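Local coordinates for probable aminotransferase (Pseudomonas aeruginosa, PDB 5YKR), which probably works as a pyridoxal-phosphate-dependent enzyme of the class-III aminotransferase family, at residues A67-I72 against Y77-L82; T199-E204 against G218-V223; V422-T425 against M430-T433. All coordinates share one frame; numbering follows the deposited sequence.

Interaction 1 (A67-I72 against Y77-L82)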
loop_
_atom_site.group_PDB
_atom_site.type_symbol
_atom_site.label_atom_id
_atom_site.label_comp_id
_atom_site.label_asym_id
_atom_site.label_seq_id
_atom_site.Cartn_x
_atom_site.Cartn_y
_atom_site.Cartn_z
ATOM N N ALA A 67 22.992 9.632 -7.585
ATOM C CA ALA A 67 23.036 8.450 -8.451
ATOM C C ALA A 67 24.188 7.494 -8.088
ATOM O O ALA A 67 24.561 6.667 -8.903
ATOM C CB ALA A 67 23.142 8.853 -9.931
ATOM N N ARG A 68 24.720 7.576 -6.879
ATOM C CA ARG A 68 25.822 6.733 -6.429
ATOM C C ARG A 68 25.361 5.775 -5.370
ATOM O O ARG A 68 24.653 6.162 -4.433
ATOM C CB ARG A 68 26.979 7.596 -5.902
ATOM C CG ARG A 68 27.661 8.379 -7.026
ATOM C CD ARG A 68 28.860 9.230 -6.574
ATOM N NE ARG A 68 30.075 8.448 -6.354
ATOM C CZ ARG A 68 31.225 8.921 -5.863
ATOM N NH1 ARG A 68 31.374 10.196 -5.504
ATOM N NH2 ARG A 68 32.246 8.094 -5.717
ATOM N N VAL A 69 25.730 4.519 -5.506
ATOM C CA VAL A 69 25.424 3.470 -4.517
ATOM C C VAL A 69 26.723 2.778 -4.120
ATOM O O VAL A 69 27.519 2.491 -5.008
ATOM C CB VAL A 69 24.447 2.460 -5.118
ATOM C CG1 VAL A 69 24.206 1.245 -4.192
ATOM C CG2 VAL A 69 23.150 3.151 -5.429
ATOM N N THR A 70 26.894 2.479 -2.843
ATOM C CA THR A 70 27.991 1.666 -2.361
ATOM C C THR A 70 27.415 0.458 -1.652
ATOM O O THR A 70 26.530 0.606 -0.810
ATOM C CB THR A 70 28.895 2.448 -1.385
ATOM O OG1 THR A 70 29.376 3.641 -2.005
ATOM C CG2 THR A 70 30.052 1.617 -0.927
ATOM N N ASP A 71 27.871 -0.729 -2.015
ATOM C CA ASP A 71 27.407 -1.964 -1.381
ATOM C C ASP A 71 28.255 -2.342 -0.147
ATOM O O ASP A 71 29.232 -1.683 0.179
ATOM C CB ASP A 71 27.252 -3.089 -2.412
ATOM C CG ASP A 71 28.562 -3.679 -2.907
ATOM O OD1 ASP A 71 29.603 -3.455 -2.260
ATOM O OD2 ASP A 71 28.506 -4.428 -3.921
ATOM N N ILE A 72 27.885 -3.418 0.523
ATOM C CA ILE A 72 28.579 -3.808 1.732
ATOM C C ILE A 72 29.931 -4.442 1.494
ATOM O O ILE A 72 30.683 -4.617 2.444
ATOM C CB ILE A 72 27.703 -4.693 2.647
ATOM C CG1 ILE A 72 27.324 -6.021 1.992
ATOM C CG2 ILE A 72 26.452 -3.912 3.139
ATOM C CD1 ILE A 72 26.725 -7.003 2.996
ATOM N N TYR A 77 28.806 2.011 -7.475
ATOM C CA TYR A 77 28.022 1.953 -8.680
ATOM C C TYR A 77 27.472 3.326 -9.028
ATOM O O TYR A 77 27.193 4.127 -8.119
ATOM C CB TYR A 77 26.811 1.003 -8.505
ATOM C CG TYR A 77 27.163 -0.368 -7.982
ATOM C CD1 TYR A 77 27.350 -0.577 -6.634
ATOM C CD2 TYR A 77 27.361 -1.445 -8.842
ATOM C CE1 TYR A 77 27.753 -1.816 -6.138
ATOM C CE2 TYR A 77 27.686 -2.698 -8.362
ATOM C CZ TYR A 77 27.894 -2.888 -7.005
ATOM O OH TYR A 77 28.255 -4.153 -6.576
ATOM N N VAL A 78 27.287 3.567 -10.324
ATOM C CA VAL A 78 26.364 4.579 -10.791
ATOM C C VAL A 78 25.021 3.860 -11.021
ATOM O O VAL A 78 24.939 2.748 -11.564
ATOM C CB VAL A 78 26.770 5.366 -12.053
ATOM C CG1 VAL A 78 27.243 4.496 -13.111
ATOM C CG2 VAL A 78 25.606 6.163 -12.590
ATOM N N ASP A 79 23.966 4.496 -10.514
ATOM C CA ASP A 79 22.632 3.909 -10.455
ATOM C C ASP A 79 21.720 4.533 -11.476
ATOM O O ASP A 79 21.287 5.705 -11.332
ATOM C CB ASP A 79 22.092 4.053 -9.033
ATOM C CG ASP A 79 20.850 3.232 -8.789
ATOM O OD1 ASP A 79 20.336 2.598 -9.743
ATOM O OD2 ASP A 79 20.334 3.256 -7.636
ATOM N N PHE A 80 21.394 3.743 -12.524
ATOM C CA PHE A 80 20.347 4.056 -13.487
ATOM C C PHE A 80 19.019 3.299 -13.240
ATOM O O PHE A 80 18.053 3.435 -14.000
ATOM C CB PHE A 80 20.843 3.775 -14.940
ATOM C CG PHE A 80 21.890 4.727 -15.450
ATOM C CD1 PHE A 80 21.532 5.969 -15.899
ATOM C CD2 PHE A 80 23.229 4.416 -15.396
ATOM C CE1 PHE A 80 22.467 6.862 -16.366
ATOM C CE2 PHE A 80 24.183 5.320 -15.865
ATOM C CZ PHE A 80 23.794 6.508 -16.359
ATOM N N ALA A 81 19.030 2.477 -12.188
ATOM C CA ALA A 81 17.837 1.729 -11.743
ATOM C C ALA A 81 16.941 2.548 -10.819
ATOM O O ALA A 81 15.706 2.534 -10.937
ATOM C CB ALA A 81 18.295 0.475 -11.013
ATOM N N LEU A 82 17.603 3.264 -9.897
ATOM C CA LEU A 82 16.942 4.263 -9.025
ATOM C C LEU A 82 15.705 3.663 -8.344
ATOM O O LEU A 82 14.582 4.211 -8.420
ATOM C CB LEU A 82 16.640 5.534 -9.798
ATOM C CG LEU A 82 17.885 6.267 -10.302
ATOM C CD1 LEU A 82 17.494 7.455 -11.184
ATOM C CD2 LEU A 82 18.759 6.732 -9.128
#
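Strands 68-71 and 77-79 run antiparallel, their short axes 134° apart, with Val69 and Tyr77 as a hydrogen-bonded pair (Val69 N to Tyr77 O 3.0 Å, Tyr77 N to Val69 O 2.8 Å) and Arg68 with Val78 as a non-hydrogen-bonded one. Past these pairs, Asp79 N donates to Ala67 O at 2.8 Å. The Tyr77 ring lies beside the opposing strand: its CD1 edge passes 3.5 Å from Val69 O, and its OH donates to Asp71 OD2 at 2.7 Å. The carboxylate and ring planes are 66° apart, and the hydroxyl meets OD2 from above the carboxylate plane. Asp71 OD1 accepts from the backbone N of Gln75, fixing the group from the turn side. Val69 CG2, beside its own backbone N, rests against Asp79 OD2 (3.6 Å), the oxygen that is hydrogen-bonded to His91. With CG anti to the backbone N (chi1 -168°), Asp79 presents OD1 to Leu82 N and Ala81 N, both 2.8 Å away on the same face of its carboxylate. These Asx bonds shape the bend just after the strand. The two strands are the arms of a beta hairpin in a small mixed sheet, with the tyrosine-aspartate hydrogen bond near its turn end.

Interaction 2 (T199-E204 against G218-V223)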
loop_
_atom_site.group_PDB
_atom_site.type_symbol
_atom_site.label_atom_id
_atom_site.label_comp_id
_atom_site.label_asym_id
_atom_site.label_seq_id
_atom_site.Cartn_x
_atom_site.Cartn_y
_atom_site.Cartn_z
ATOM N N THR A 199 -14.925 -9.279 -15.323
ATOM C CA THR A 199 -14.345 -8.015 -14.865
ATOM C C THR A 199 -13.642 -7.182 -15.915
ATOM O O THR A 199 -13.436 -5.986 -15.698
ATOM C CB THR A 199 -13.302 -8.266 -13.755
ATOM O OG1 THR A 199 -12.271 -9.109 -14.238
ATOM C CG2 THR A 199 -13.943 -8.976 -12.568
ATOM N N THR A 200 -13.242 -7.787 -17.030
ATOM C CA THR A 200 -12.242 -7.205 -17.890
ATOM C C THR A 200 -12.549 -7.432 -19.365
ATOM O O THR A 200 -12.995 -8.520 -19.749
ATOM C CB THR A 200 -10.854 -7.822 -17.563
ATOM O OG1 THR A 200 -10.647 -7.839 -16.147
ATOM C CG2 THR A 200 -9.717 -7.160 -18.295
ATOM N N ARG A 201 -12.287 -6.386 -20.168
ATOM C CA ARG A 201 -12.215 -6.501 -21.624
ATOM C C ARG A 201 -10.794 -6.121 -22.027
ATOM O O ARG A 201 -10.258 -5.104 -21.589
ATOM C CB ARG A 201 -13.275 -5.702 -22.346
ATOM C CG ARG A 201 -14.693 -6.197 -22.086
ATOM C CD ARG A 201 -15.731 -5.386 -22.888
ATOM N NE ARG A 201 -17.105 -5.846 -22.647
ATOM C CZ ARG A 201 -17.609 -6.958 -23.172
ATOM N NH1 ARG A 201 -16.897 -7.715 -24.029
ATOM N NH2 ARG A 201 -18.825 -7.313 -22.876
ATOM N N LEU A 202 -10.152 -6.977 -22.799
ATOM C CA LEU A 202 -8.762 -6.785 -23.226
ATOM C C LEU A 202 -8.700 -6.353 -24.677
ATOM O O LEU A 202 -9.411 -6.895 -25.539
ATOM C CB LEU A 202 -8.001 -8.062 -23.014
ATOM C CG LEU A 202 -6.505 -8.023 -23.262
ATOM C CD1 LEU A 202 -5.808 -7.032 -22.317
ATOM C CD2 LEU A 202 -5.842 -9.427 -23.180
ATOM N N VAL A 203 -7.858 -5.373 -24.953
ATOM C CA VAL A 203 -7.594 -4.854 -26.280
ATOM C C VAL A 203 -6.101 -4.679 -26.474
ATOM O O VAL A 203 -5.375 -4.527 -25.486
ATOM C CB VAL A 203 -8.352 -3.491 -26.441
ATOM C CG1 VAL A 203 -8.271 -2.954 -27.809
ATOM C CG2 VAL A 203 -9.830 -3.618 -26.017
ATOM N N GLU A 204 -5.616 -4.692 -27.699
ATOM C CA GLU A 204 -4.236 -4.242 -27.964
ATOM C C GLU A 204 -4.219 -2.713 -28.003
ATOM O O GLU A 204 -5.173 -2.054 -28.476
ATOM C CB GLU A 204 -3.694 -4.752 -29.310
ATOM C CG GLU A 204 -3.333 -6.223 -29.357
ATOM C CD GLU A 204 -2.151 -6.656 -28.536
ATOM O OE1 GLU A 204 -1.390 -5.843 -27.981
ATOM O OE2 GLU A 204 -1.984 -7.888 -28.415
ATOM N N GLY A 218 -21.417 -1.578 -23.757
ATOM C CA GLY A 218 -22.176 -0.794 -22.790
ATOM C C GLY A 218 -21.908 -1.154 -21.353
ATOM O O GLY A 218 -22.595 -0.655 -20.475
ATOM N N ASP A 219 -20.914 -2.015 -21.098
ATOM C CA ASP A 219 -20.647 -2.544 -19.767
ATOM C C ASP A 219 -19.265 -2.166 -19.238
ATOM O O ASP A 219 -18.811 -2.777 -18.245
ATOM C CB ASP A 219 -20.792 -4.076 -19.700
ATOM C CG ASP A 219 -19.901 -4.815 -20.657
ATOM O OD1 ASP A 219 -19.053 -4.230 -21.344
ATOM O OD2 ASP A 219 -20.072 -6.053 -20.723
ATOM N N VAL A 220 -18.635 -1.151 -19.844
ATOM C CA VAL A 220 -17.269 -0.755 -19.466
ATOM C C VAL A 220 -17.345 0.511 -18.578
ATOM O O VAL A 220 -17.803 1.562 -19.003
ATOM C CB VAL A 220 -16.400 -0.504 -20.684
ATOM C CG1 VAL A 220 -15.027 -0.014 -20.241
ATOM C CG2 VAL A 220 -16.268 -1.812 -21.499
ATOM N N ALA A 221 -16.869 0.380 -17.351
ATOM C CA ALA A 221 -16.799 1.485 -16.413
ATOM C C ALA A 221 -15.624 2.424 -16.735
ATOM O O ALA A 221 -15.731 3.662 -16.539
ATOM C CB ALA A 221 -16.662 0.964 -15.009
ATOM N N ALA A 222 -14.508 1.872 -17.161
ATOM C CA ALA A 222 -13.284 2.656 -17.360
ATOM C C ALA A 222 -12.335 1.968 -18.345
ATOM O O ALA A 222 -12.334 0.731 -18.432
ATOM C CB ALA A 222 -12.578 2.875 -16.042
ATOM N N VAL A 223 -11.487 2.805 -18.956
ATOM C CA VAL A 223 -10.288 2.369 -19.636
ATOM C C VAL A 223 -9.125 2.786 -18.741
ATOM O O VAL A 223 -9.005 3.973 -18.406
ATOM C CB VAL A 223 -10.117 3.007 -21.037
ATOM C CG1 VAL A 223 -8.775 2.652 -21.630
ATOM C CG2 VAL A 223 -11.246 2.588 -21.966
#
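Arg201 and Val220 mark the closest backbone approach of two parallel strands, 200-203 and 220-225, but their CA atoms remain 8.0 Å apart because strand 158-162 runs between them in the sheet. The contact is therefore made by side chains alone. Arg201 reaches across with its chain extended from CG to NE, and the guanidinium then turns at the last torsion to present its NE side to Asp219. Two nitrogens take hold of the acid side-on, one for each oxygen: NE donates to OD1 at 2.8 Å with an N-H...O angle of 165°, and NH2 to OD2, also at 2.8 Å and nearly as straight. Each oxygen uses its syn lone pair, and both lie close to the guanidinium plane. The two flat groups are nevertheless inclined by 30°, giving a slightly twisted bidentate salt bridge.

Lys158, on the intervening strand 158-162, forms a second salt bridge to Asp219 OD2. Two cations thus gather at one carboxylate, which probably offsets their mutual charge and should help to keep the acid ionised. Below the polar end, Arg201 CD lies against Val220 CG2 at 3.9 Å, an apolar footing for the arginine chain. Helix 208-215, which links the strands, packs on Val203 from one of them and on Val220 and Val223 from the other. Strand, helix and parallel strand make a beta-alpha-beta crossover that passes over one intervening strand, in the large mixed sheet expected of the PLP-dependent aminotransferase fold; the salt bridge joins the edge strand to the residue just before the inner one.

Interaction 3 (V422-T425 against M430-T433)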
loop_
_atom_site.group_PDB
_atom_site.type_symbol
_atom_site.label_atom_id
_atom_site.label_comp_id
_atom_site.label_asym_id
_atom_site.label_seq_id
_atom_site.Cartn_x
_atom_site.Cartn_y
_atom_site.Cartn_z
ATOM N N VAL A 422 27.762 -0.364 -12.866
ATOM C CA VAL A 422 26.561 0.316 -13.355
ATOM C C VAL A 422 25.335 -0.556 -13.002
ATOM O O VAL A 422 25.259 -1.735 -13.408
ATOM C CB VAL A 422 26.601 0.571 -14.849
ATOM C CG1 VAL A 422 25.257 1.081 -15.334
ATOM C CG2 VAL A 422 27.735 1.542 -15.206
ATOM N N LEU A 423 24.392 0.007 -12.261
ATOM C CA LEU A 423 23.140 -0.678 -11.973
ATOM C C LEU A 423 22.016 -0.263 -12.923
ATOM O O LEU A 423 21.719 0.911 -13.085
ATOM C CB LEU A 423 22.678 -0.341 -10.528
ATOM C CG LEU A 423 23.614 -0.774 -9.421
ATOM C CD1 LEU A 423 23.168 -0.263 -8.063
ATOM C CD2 LEU A 423 23.754 -2.273 -9.408
ATOM N N LEU A 424 21.363 -1.260 -13.458
ATOM C CA LEU A 424 20.173 -1.130 -14.275
ATOM C C LEU A 424 19.081 -1.957 -13.616
ATOM O O LEU A 424 19.344 -3.062 -13.100
ATOM C CB LEU A 424 20.413 -1.672 -15.681
ATOM C CG LEU A 424 21.490 -0.885 -16.397
ATOM C CD1 LEU A 424 21.968 -1.704 -17.581
ATOM C CD2 LEU A 424 20.982 0.457 -16.823
ATOM N N THR A 425 17.843 -1.476 -13.642
ATOM C CA THR A 425 16.779 -2.225 -13.026
ATOM C C THR A 425 16.621 -3.580 -13.675
ATOM O O THR A 425 16.685 -3.682 -14.906
ATOM C CB THR A 425 15.475 -1.455 -12.996
ATOM O OG1 THR A 425 14.506 -2.232 -12.279
ATOM C CG2 THR A 425 14.938 -1.148 -14.380
ATOM N N MET A 430 15.988 -0.678 -19.366
ATOM C CA MET A 430 15.853 0.775 -19.305
ATOM C C MET A 430 16.978 1.373 -18.451
ATOM O O MET A 430 17.580 0.719 -17.637
ATOM C CB MET A 430 14.464 1.236 -18.742
ATOM C CG MET A 430 14.291 1.168 -17.225
ATOM S SD MET A 430 14.694 2.740 -16.445
ATOM C CE MET A 430 14.323 2.367 -14.733
ATOM N N ALA A 431 17.216 2.668 -18.679
ATOM C CA ALA A 431 18.056 3.503 -17.820
ATOM C C ALA A 431 17.291 4.800 -17.601
ATOM O O ALA A 431 16.640 5.339 -18.518
ATOM C CB ALA A 431 19.383 3.824 -18.509
ATOM N N LEU A 432 17.353 5.269 -16.358
ATOM C CA LEU A 432 16.671 6.463 -15.940
ATOM C C LEU A 432 17.715 7.459 -15.413
ATOM O O LEU A 432 18.559 7.089 -14.579
ATOM C CB LEU A 432 15.682 6.040 -14.806
ATOM C CG LEU A 432 14.717 7.102 -14.287
ATOM C CD1 LEU A 432 13.807 7.744 -15.350
ATOM C CD2 LEU A 432 13.909 6.448 -13.209
ATOM N N THR A 433 17.620 8.699 -15.862
ATOM C CA THR A 433 18.500 9.761 -15.370
ATOM C C THR A 433 17.800 10.576 -14.286
ATOM O O THR A 433 16.577 10.634 -14.234
ATOM C CB THR A 433 18.932 10.698 -16.512
ATOM O OG1 THR A 433 17.780 11.314 -17.064
ATOM C CG2 THR A 433 19.650 9.934 -17.585
HETATM O O HOH W 1 17.561 0.977 -14.977
#
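Thr425 sets its methyl, CG2, against the side chain of Met430, touching CE at 3.6 Å and CG at 3.7 Å. The two side chains cross at about a right angle. The methionine chain bends at chi2 (94°), and the carbons on both sides of SD, CG and CE, meet the one threonine methyl. In Thr425 the hydroxyl is anti to the backbone N (chi1 -176°); CG2 is thereby handed to the methionine while OG1 is hydrogen-bonded to Asp84. A single residue thus separates its apolar branch from its polar one.

Leu424 contributes through one branch. Its CD2 reaches the carbonyl oxygen Met430 O at 3.5 Å and also packs on Ala431 CB at 4.1 Å. Leu424 also touches Phe80, His414 and Leu417 of helix 407-418 and His445 of helix 439-456.

Here the two backbones stand too far apart to pair directly, the nearest CA atoms being those of Leu424 and Ala431 at 6.2 Å. One water bridges them instead: it accepts from Thr425 N at 2.8 Å and donates to Met430 O at 2.7 Å. The segments belong to different sheets, 422-423 bordering strand 76-79 and 430-432 bordering strand 385-389, so the water spans the junction of the two. Chemically this is a buried, mostly apolar contact of methyl groups in which a single water satisfies one peptide N-H and one carbonyl, linking the chains without strand pairing.

How the interactions relate
The three contacts follow one another along the chain, with none nested or crossed. Interaction 1 closes the short turn after 67-72; interaction 2 closes the connection through helix 208-215, between two strands of the large sheet, and interaction 3 closes the loop 426-429 near the C terminus. Although remote in sequence, interactions 1 and 3 meet in space, their centres about 9 Å apart: strand 422-423 lies beside strand 76-79 in the small sheet, with probable backbone hydrogen bonds from Leu423 to Val78 and Phe80, and Leu82 packs near Leu432. Interaction 2 stands apart, on the opposite side of the chain's centre, its centre about 40 Å from that of interaction 1 and about 34 Å from that of interaction 3.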